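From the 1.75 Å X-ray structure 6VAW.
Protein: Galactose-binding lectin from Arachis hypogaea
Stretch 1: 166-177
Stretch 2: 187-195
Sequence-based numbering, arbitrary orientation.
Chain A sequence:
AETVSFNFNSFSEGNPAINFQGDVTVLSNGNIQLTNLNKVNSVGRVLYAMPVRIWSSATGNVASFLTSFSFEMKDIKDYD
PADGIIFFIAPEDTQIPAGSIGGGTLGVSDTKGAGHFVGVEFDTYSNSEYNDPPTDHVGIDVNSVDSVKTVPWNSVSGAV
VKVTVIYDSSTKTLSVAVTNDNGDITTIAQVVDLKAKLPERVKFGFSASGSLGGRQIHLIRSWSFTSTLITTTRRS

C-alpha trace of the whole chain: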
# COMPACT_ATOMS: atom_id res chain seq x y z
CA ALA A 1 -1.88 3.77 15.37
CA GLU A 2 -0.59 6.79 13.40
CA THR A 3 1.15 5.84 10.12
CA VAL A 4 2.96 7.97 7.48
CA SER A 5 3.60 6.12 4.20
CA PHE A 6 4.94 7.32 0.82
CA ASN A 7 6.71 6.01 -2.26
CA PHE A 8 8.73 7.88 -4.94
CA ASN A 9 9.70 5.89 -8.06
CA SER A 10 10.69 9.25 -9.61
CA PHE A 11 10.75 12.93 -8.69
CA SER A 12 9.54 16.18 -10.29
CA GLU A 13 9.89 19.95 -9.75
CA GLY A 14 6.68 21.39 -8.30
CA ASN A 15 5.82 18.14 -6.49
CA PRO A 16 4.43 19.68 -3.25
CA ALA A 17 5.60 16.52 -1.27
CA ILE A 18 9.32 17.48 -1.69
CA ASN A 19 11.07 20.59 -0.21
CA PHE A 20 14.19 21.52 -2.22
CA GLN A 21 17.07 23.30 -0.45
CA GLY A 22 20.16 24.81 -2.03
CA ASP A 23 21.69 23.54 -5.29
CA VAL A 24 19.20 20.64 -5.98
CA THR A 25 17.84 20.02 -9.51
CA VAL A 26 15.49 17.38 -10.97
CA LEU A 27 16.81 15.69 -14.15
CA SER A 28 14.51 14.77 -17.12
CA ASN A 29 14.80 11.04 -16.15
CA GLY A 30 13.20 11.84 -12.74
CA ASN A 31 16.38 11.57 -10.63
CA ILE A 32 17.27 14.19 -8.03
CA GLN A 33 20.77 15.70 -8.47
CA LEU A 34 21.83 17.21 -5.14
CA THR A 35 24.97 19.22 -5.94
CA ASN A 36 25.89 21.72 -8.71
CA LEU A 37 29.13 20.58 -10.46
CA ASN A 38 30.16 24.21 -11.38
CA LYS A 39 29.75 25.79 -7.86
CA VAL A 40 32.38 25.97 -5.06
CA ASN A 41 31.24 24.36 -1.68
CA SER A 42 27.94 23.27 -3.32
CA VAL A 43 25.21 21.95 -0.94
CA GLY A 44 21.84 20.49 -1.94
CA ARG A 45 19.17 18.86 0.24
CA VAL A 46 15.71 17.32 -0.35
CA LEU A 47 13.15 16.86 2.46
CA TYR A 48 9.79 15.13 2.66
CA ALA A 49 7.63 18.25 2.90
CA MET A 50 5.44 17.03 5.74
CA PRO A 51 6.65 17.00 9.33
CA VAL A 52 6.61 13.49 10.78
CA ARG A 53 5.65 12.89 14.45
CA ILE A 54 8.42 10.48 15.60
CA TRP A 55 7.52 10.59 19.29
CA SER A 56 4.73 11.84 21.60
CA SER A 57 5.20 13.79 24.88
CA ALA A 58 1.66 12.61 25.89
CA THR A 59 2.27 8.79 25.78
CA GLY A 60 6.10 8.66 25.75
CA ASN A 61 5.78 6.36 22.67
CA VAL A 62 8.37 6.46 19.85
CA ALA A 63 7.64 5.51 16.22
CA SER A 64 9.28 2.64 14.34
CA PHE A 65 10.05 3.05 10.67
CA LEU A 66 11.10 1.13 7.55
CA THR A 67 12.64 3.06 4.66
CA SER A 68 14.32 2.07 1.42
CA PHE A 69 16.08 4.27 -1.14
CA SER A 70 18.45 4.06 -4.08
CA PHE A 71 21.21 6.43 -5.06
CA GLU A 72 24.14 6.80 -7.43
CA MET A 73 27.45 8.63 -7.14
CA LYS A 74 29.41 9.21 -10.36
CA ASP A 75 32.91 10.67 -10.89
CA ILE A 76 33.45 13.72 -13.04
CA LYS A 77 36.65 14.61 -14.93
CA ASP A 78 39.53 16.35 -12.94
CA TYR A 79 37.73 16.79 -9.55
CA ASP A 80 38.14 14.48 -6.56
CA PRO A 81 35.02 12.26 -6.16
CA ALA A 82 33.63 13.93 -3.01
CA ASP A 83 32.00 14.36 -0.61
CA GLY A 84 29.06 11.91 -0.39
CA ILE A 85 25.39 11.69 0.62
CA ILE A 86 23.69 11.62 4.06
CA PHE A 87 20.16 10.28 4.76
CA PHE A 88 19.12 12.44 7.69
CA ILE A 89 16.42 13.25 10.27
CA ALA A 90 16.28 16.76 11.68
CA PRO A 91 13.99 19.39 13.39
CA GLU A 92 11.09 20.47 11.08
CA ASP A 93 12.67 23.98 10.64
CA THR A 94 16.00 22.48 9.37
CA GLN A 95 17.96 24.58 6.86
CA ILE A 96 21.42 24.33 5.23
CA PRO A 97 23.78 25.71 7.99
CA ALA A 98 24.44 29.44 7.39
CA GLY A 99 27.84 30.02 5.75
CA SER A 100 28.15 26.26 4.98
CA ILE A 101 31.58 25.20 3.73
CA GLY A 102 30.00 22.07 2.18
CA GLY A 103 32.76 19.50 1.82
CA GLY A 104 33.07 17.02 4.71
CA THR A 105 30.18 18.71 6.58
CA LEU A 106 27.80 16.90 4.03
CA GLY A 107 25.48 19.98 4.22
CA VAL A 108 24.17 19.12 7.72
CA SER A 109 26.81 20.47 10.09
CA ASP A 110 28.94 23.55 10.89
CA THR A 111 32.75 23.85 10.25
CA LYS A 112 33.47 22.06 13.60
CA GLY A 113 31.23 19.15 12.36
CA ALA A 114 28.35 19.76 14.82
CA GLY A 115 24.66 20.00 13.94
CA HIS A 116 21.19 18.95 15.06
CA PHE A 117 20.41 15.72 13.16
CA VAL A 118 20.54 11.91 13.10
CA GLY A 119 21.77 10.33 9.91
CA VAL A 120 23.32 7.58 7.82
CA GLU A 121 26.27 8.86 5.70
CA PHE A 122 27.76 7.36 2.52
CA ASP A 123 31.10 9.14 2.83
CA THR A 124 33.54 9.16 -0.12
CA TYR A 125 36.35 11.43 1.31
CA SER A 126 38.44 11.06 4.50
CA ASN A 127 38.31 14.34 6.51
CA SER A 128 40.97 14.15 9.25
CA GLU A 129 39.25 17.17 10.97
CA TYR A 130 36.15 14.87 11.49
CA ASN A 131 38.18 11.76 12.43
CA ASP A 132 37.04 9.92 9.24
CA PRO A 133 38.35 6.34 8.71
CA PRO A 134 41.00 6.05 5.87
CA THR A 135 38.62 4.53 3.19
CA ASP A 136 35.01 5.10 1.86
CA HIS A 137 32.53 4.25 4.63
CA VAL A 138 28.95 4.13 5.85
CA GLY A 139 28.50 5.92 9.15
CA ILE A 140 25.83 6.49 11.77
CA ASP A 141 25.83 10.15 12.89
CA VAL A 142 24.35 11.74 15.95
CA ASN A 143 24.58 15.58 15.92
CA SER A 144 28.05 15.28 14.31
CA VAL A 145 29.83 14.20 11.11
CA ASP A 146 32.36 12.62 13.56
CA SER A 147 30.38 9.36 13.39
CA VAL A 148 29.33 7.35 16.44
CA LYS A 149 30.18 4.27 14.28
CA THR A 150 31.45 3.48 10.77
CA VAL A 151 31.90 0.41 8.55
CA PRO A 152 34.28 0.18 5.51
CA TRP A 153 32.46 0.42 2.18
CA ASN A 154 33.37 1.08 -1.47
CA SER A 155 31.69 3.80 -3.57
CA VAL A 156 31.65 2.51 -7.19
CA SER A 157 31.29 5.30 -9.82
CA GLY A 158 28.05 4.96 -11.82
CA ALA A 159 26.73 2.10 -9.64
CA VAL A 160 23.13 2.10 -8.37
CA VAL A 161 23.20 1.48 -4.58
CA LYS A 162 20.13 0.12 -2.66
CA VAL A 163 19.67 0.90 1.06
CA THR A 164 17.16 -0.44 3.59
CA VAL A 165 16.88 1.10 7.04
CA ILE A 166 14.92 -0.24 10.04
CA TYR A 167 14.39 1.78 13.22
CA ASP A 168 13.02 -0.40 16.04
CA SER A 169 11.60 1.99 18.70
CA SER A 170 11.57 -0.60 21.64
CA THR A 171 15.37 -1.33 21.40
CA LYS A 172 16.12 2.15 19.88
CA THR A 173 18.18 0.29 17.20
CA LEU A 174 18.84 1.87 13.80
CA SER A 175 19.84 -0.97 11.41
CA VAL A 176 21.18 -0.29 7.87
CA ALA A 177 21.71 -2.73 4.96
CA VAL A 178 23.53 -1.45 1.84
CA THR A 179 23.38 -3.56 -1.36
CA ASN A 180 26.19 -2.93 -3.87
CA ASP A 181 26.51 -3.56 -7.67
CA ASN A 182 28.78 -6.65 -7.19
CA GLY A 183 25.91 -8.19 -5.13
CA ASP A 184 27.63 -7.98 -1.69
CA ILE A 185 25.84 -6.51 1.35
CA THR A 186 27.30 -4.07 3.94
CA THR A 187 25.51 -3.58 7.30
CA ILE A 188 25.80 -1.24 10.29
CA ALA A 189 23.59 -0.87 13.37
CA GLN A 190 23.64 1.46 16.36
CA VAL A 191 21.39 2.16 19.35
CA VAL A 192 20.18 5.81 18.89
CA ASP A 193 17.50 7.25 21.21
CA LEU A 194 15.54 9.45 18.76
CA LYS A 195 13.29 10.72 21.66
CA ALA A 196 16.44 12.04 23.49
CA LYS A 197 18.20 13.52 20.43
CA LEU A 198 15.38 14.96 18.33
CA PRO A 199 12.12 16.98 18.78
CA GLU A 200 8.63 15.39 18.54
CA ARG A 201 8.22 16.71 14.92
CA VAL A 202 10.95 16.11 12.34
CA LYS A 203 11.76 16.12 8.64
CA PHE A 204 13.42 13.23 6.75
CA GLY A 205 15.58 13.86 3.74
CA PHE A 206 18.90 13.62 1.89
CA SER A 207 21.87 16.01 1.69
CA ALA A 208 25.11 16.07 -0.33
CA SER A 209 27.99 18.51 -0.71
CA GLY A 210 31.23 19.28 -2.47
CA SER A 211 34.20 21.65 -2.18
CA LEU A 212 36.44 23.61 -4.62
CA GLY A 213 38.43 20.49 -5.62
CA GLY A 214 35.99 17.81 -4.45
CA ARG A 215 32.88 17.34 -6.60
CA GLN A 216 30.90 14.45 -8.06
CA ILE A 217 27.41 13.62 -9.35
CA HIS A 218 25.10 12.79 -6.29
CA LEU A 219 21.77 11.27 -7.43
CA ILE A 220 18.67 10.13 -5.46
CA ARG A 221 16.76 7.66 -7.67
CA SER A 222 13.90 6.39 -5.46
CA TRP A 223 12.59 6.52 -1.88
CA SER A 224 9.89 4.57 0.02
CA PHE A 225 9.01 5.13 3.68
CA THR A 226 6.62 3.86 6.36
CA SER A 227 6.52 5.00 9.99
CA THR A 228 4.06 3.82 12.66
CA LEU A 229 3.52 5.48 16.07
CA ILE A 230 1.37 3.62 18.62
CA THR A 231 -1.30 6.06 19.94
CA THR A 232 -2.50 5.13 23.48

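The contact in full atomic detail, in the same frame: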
# COMPACT_ATOMS: atom_id res chain seq x y z
N ILE A 166 15.96 0.14 9.08
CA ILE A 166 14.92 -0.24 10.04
C ILE A 166 15.22 0.46 11.35
O ILE A 166 16.31 0.26 11.89
CB ILE A 166 14.79 -1.77 10.27
CG1 ILE A 166 14.43 -2.55 9.00
CG2 ILE A 166 13.77 -2.08 11.40
CD1 ILE A 166 14.59 -4.08 9.19
N TYR A 167 14.24 1.22 11.87
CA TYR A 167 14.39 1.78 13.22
C TYR A 167 13.38 1.08 14.11
O TYR A 167 12.17 1.15 13.87
CB TYR A 167 14.26 3.30 13.27
CG TYR A 167 14.48 3.84 14.67
CD1 TYR A 167 15.76 3.84 15.25
CD2 TYR A 167 13.41 4.24 15.46
CE1 TYR A 167 15.96 4.28 16.56
CE2 TYR A 167 13.60 4.68 16.77
CZ TYR A 167 14.88 4.71 17.31
OH TYR A 167 15.09 5.18 18.59
N ASP A 168 13.87 0.31 15.08
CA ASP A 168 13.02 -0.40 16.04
C ASP A 168 12.90 0.45 17.32
O ASP A 168 13.86 0.54 18.08
CB ASP A 168 13.60 -1.79 16.37
CG ASP A 168 12.76 -2.48 17.43
OD1 ASP A 168 11.58 -2.80 17.16
OD2 ASP A 168 13.26 -2.66 18.54
N SER A 169 11.75 1.07 17.56
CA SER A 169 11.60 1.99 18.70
C SER A 169 11.85 1.35 20.08
O SER A 169 12.53 1.99 20.88
CB SER A 169 10.23 2.66 18.69
OG SER A 169 9.16 1.75 18.87
N SER A 170 11.39 0.09 20.34
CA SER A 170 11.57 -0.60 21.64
C SER A 170 13.06 -0.74 22.05
O SER A 170 13.41 -0.44 23.20
CB SER A 170 10.90 -1.97 21.62
OG SER A 170 11.02 -2.62 22.87
N THR A 171 13.93 -1.16 21.13
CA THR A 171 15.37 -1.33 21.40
C THR A 171 16.18 -0.08 21.03
O THR A 171 17.38 -0.02 21.32
CB THR A 171 15.97 -2.53 20.64
OG1 THR A 171 15.81 -2.29 19.24
CG2 THR A 171 15.38 -3.85 21.06
N LYS A 172 15.52 0.89 20.36
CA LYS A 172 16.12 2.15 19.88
C LYS A 172 17.26 1.84 18.85
O LYS A 172 18.20 2.61 18.70
CB LYS A 172 16.64 3.02 21.06
CG LYS A 172 15.53 3.40 22.04
CD LYS A 172 16.04 4.06 23.32
CE LYS A 172 14.90 4.47 24.24
NZ LYS A 172 14.22 3.30 24.87
N THR A 173 17.15 0.71 18.15
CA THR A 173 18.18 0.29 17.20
C THR A 173 17.88 0.79 15.80
O THR A 173 16.79 0.57 15.30
CB THR A 173 18.35 -1.25 17.20
OG1 THR A 173 18.69 -1.69 18.52
CG2 THR A 173 19.43 -1.72 16.22
N LEU A 174 18.87 1.45 15.20
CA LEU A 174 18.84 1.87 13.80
C LEU A 174 19.73 0.88 13.02
O LEU A 174 20.94 0.82 13.27
CB LEU A 174 19.37 3.31 13.68
CG LEU A 174 19.39 3.91 12.31
CD1 LEU A 174 18.02 4.28 11.86
CD2 LEU A 174 20.22 5.23 12.27
N SER A 175 19.13 0.04 12.20
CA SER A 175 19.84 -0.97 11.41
C SER A 175 19.82 -0.57 9.94
O SER A 175 18.78 -0.16 9.44
CB SER A 175 19.24 -2.36 11.62
OG SER A 175 20.12 -3.30 11.05
N VAL A 176 20.96 -0.70 9.27
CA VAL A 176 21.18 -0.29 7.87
C VAL A 176 21.78 -1.45 7.07
O VAL A 176 22.78 -2.04 7.49
CB VAL A 176 22.12 0.96 7.81
CG1 VAL A 176 22.31 1.44 6.37
CG2 VAL A 176 21.63 2.08 8.70
N ALA A 177 21.19 -1.73 5.90
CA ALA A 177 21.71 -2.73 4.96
C ALA A 177 21.89 -2.04 3.62
O ALA A 177 20.93 -1.47 3.09
CB ALA A 177 20.78 -3.95 4.85
N THR A 187 26.48 -3.96 6.27
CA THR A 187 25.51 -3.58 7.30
C THR A 187 26.16 -2.79 8.42
O THR A 187 27.35 -2.96 8.69
CB THR A 187 24.77 -4.81 7.91
OG1 THR A 187 25.68 -5.60 8.68
CG2 THR A 187 24.03 -5.66 6.87
N ILE A 188 25.35 -2.01 9.12
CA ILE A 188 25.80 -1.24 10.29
C ILE A 188 24.57 -0.99 11.13
O ILE A 188 23.50 -0.76 10.58
CB ILE A 188 26.57 0.07 9.91
CG1 ILE A 188 27.25 0.67 11.16
CG2 ILE A 188 25.68 1.11 9.14
CD1 ILE A 188 28.14 1.88 10.89
N ALA A 189 24.70 -1.09 12.45
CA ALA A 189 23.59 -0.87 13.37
C ALA A 189 24.09 -0.17 14.62
O ALA A 189 25.23 -0.37 15.04
CB ALA A 189 22.90 -2.18 13.73
N GLN A 190 23.26 0.68 15.18
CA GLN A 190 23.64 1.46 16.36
C GLN A 190 22.40 1.80 17.16
O GLN A 190 21.40 2.21 16.57
CB GLN A 190 24.38 2.76 15.94
CG GLN A 190 24.67 3.78 17.07
CD GLN A 190 25.65 3.19 18.06
OE1 GLN A 190 26.70 2.71 17.68
NE2 GLN A 190 25.32 3.22 19.35
N VAL A 191 22.50 1.71 18.49
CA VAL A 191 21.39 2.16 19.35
C VAL A 191 21.44 3.70 19.39
O VAL A 191 22.47 4.25 19.77
CB VAL A 191 21.45 1.53 20.76
CG1 VAL A 191 20.50 2.23 21.73
CG2 VAL A 191 21.17 0.02 20.70
N VAL A 192 20.36 4.35 18.92
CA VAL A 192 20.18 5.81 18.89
C VAL A 192 18.80 6.11 19.49
O VAL A 192 17.79 5.64 18.95
CB VAL A 192 20.31 6.45 17.47
CG1 VAL A 192 20.25 7.98 17.57
CG2 VAL A 192 21.57 6.00 16.74
N ASP A 193 18.76 6.87 20.57
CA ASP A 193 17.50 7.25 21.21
C ASP A 193 16.96 8.52 20.56
O ASP A 193 17.29 9.64 21.00
CB ASP A 193 17.66 7.43 22.73
CG ASP A 193 16.35 7.69 23.48
OD1 ASP A 193 15.29 7.84 22.81
OD2 ASP A 193 16.37 7.67 24.73
N LEU A 194 16.11 8.35 19.54
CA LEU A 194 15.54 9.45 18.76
C LEU A 194 14.73 10.43 19.66
O LEU A 194 14.82 11.63 19.46
CB LEU A 194 14.68 8.92 17.59
CG LEU A 194 15.44 8.20 16.45
CD1 LEU A 194 14.52 8.03 15.25
CD2 LEU A 194 16.67 8.97 16.00
N LYS A 195 14.05 9.92 20.69
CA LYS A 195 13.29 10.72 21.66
C LYS A 195 14.20 11.67 22.48
O LYS A 195 13.77 12.75 22.87
CB LYS A 195 12.54 9.78 22.61
CG LYS A 195 11.49 10.42 23.50
CD LYS A 195 10.97 9.38 24.46
CE LYS A 195 9.72 9.81 25.17
NZ LYS A 195 9.42 8.89 26.29

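The two stretches meet mainly through an antiparallel pairing of strands 173-177 and 187-191, whose axes approach to 4.6 Å with their directions 172° apart; together the stretches bury 647 Å² of surface. Backbone hydrogen bonds form the framework. Leu-174 and Gln-190 bond reciprocally, with Leu-174 N to Gln-190 O and Gln-190 N to Leu-174 O both at 3.0 Å, and Val-176 pairs with Ile-188 in the same way, Val-176 N to Ile-188 O at 2.9 Å and Ile-188 N to Val-176 O at 3.0 Å. The ladder runs one step past the strands, where Val-192 N donates to Lys-172 O at 2.8 Å, so the carbonyl of a turn residue holds the chain as it leaves the sheet.

Alternating with these bonded pairs are the non-hydrogen-bonded pairs Thr-173 with Val-191, Ser-175 with Ala-189 and Ala-177 with Thr-187. Their CA atoms lie closer together than those of the bonded pairs: Ser-175 CA is 4.2 Å from Ala-189 CA, whereas Leu-174 CA is 5.5 Å from Gln-190 CA. The closer backbones bring CA-H groups against carbonyls that already accept N-H bonds: Ala-189 CA lies 3.1 Å from Leu-174 O, Thr-187 CA 3.1 Å from Val-176 O, and Val-191 CA 3.3 Å from Lys-172 O.

Side chains alternate between the two faces of the sheet. Leu-174, Val-176, Ile-188 and Gln-190 share one face, where Val-176 CB packs 3.8 Å from Ile-188 CG2, although the end of the Ile-188 side chain leads away. The amide of Gln-190 reaches forward to the next residue of its own strand, Gln-190 NE2 donating to Val-191 O at 3.1 Å. The other face carries smaller side chains: Thr-173 OG1 is 3.7 Å from Val-191 CG2, Ser-175 OG 4.0 Å from Ala-189 CB, and Ala-177 CB 4.2 Å from Thr-187 CG2.

Beyond the paired strands, Tyr-167 makes a polar and an apolar contact with the segment that follows Val-191. Its CA-to-CB bond points toward stretch 2, and the t rotamer carries the ring to Val-192 and Leu-194. The hydroxyl donates a hydrogen bond from Tyr-167 OH to Val-192 O at 2.8 Å, near the plane of the ring. Leu-194 covers one ring face: its CD1 sits 3.8 Å from the centroid of the Tyr-167 ring, 13° off the normal, in a CH-pi contact, and its CG approaches Tyr-167 CZ to 3.6 Å. Val-192 is thus bound through both backbone polar atoms, its N to Lys-172 and its O to Tyr-167. Lys-172 also extends along this segment, its CE reaching within 3.6 Å of Asp-193 OD2.

Bonds within each stretch accompany these contacts. Asp-168 OD2 accepts from Thr-171 OG1 at 2.7 Å and from Thr-171 N at 3.1 Å, within the turn that leads into Lys-172. In stretch 2, Asp-193 caps the following helix through a weak bond from Lys-195 N to Asp-193 OD1 at 3.2 Å.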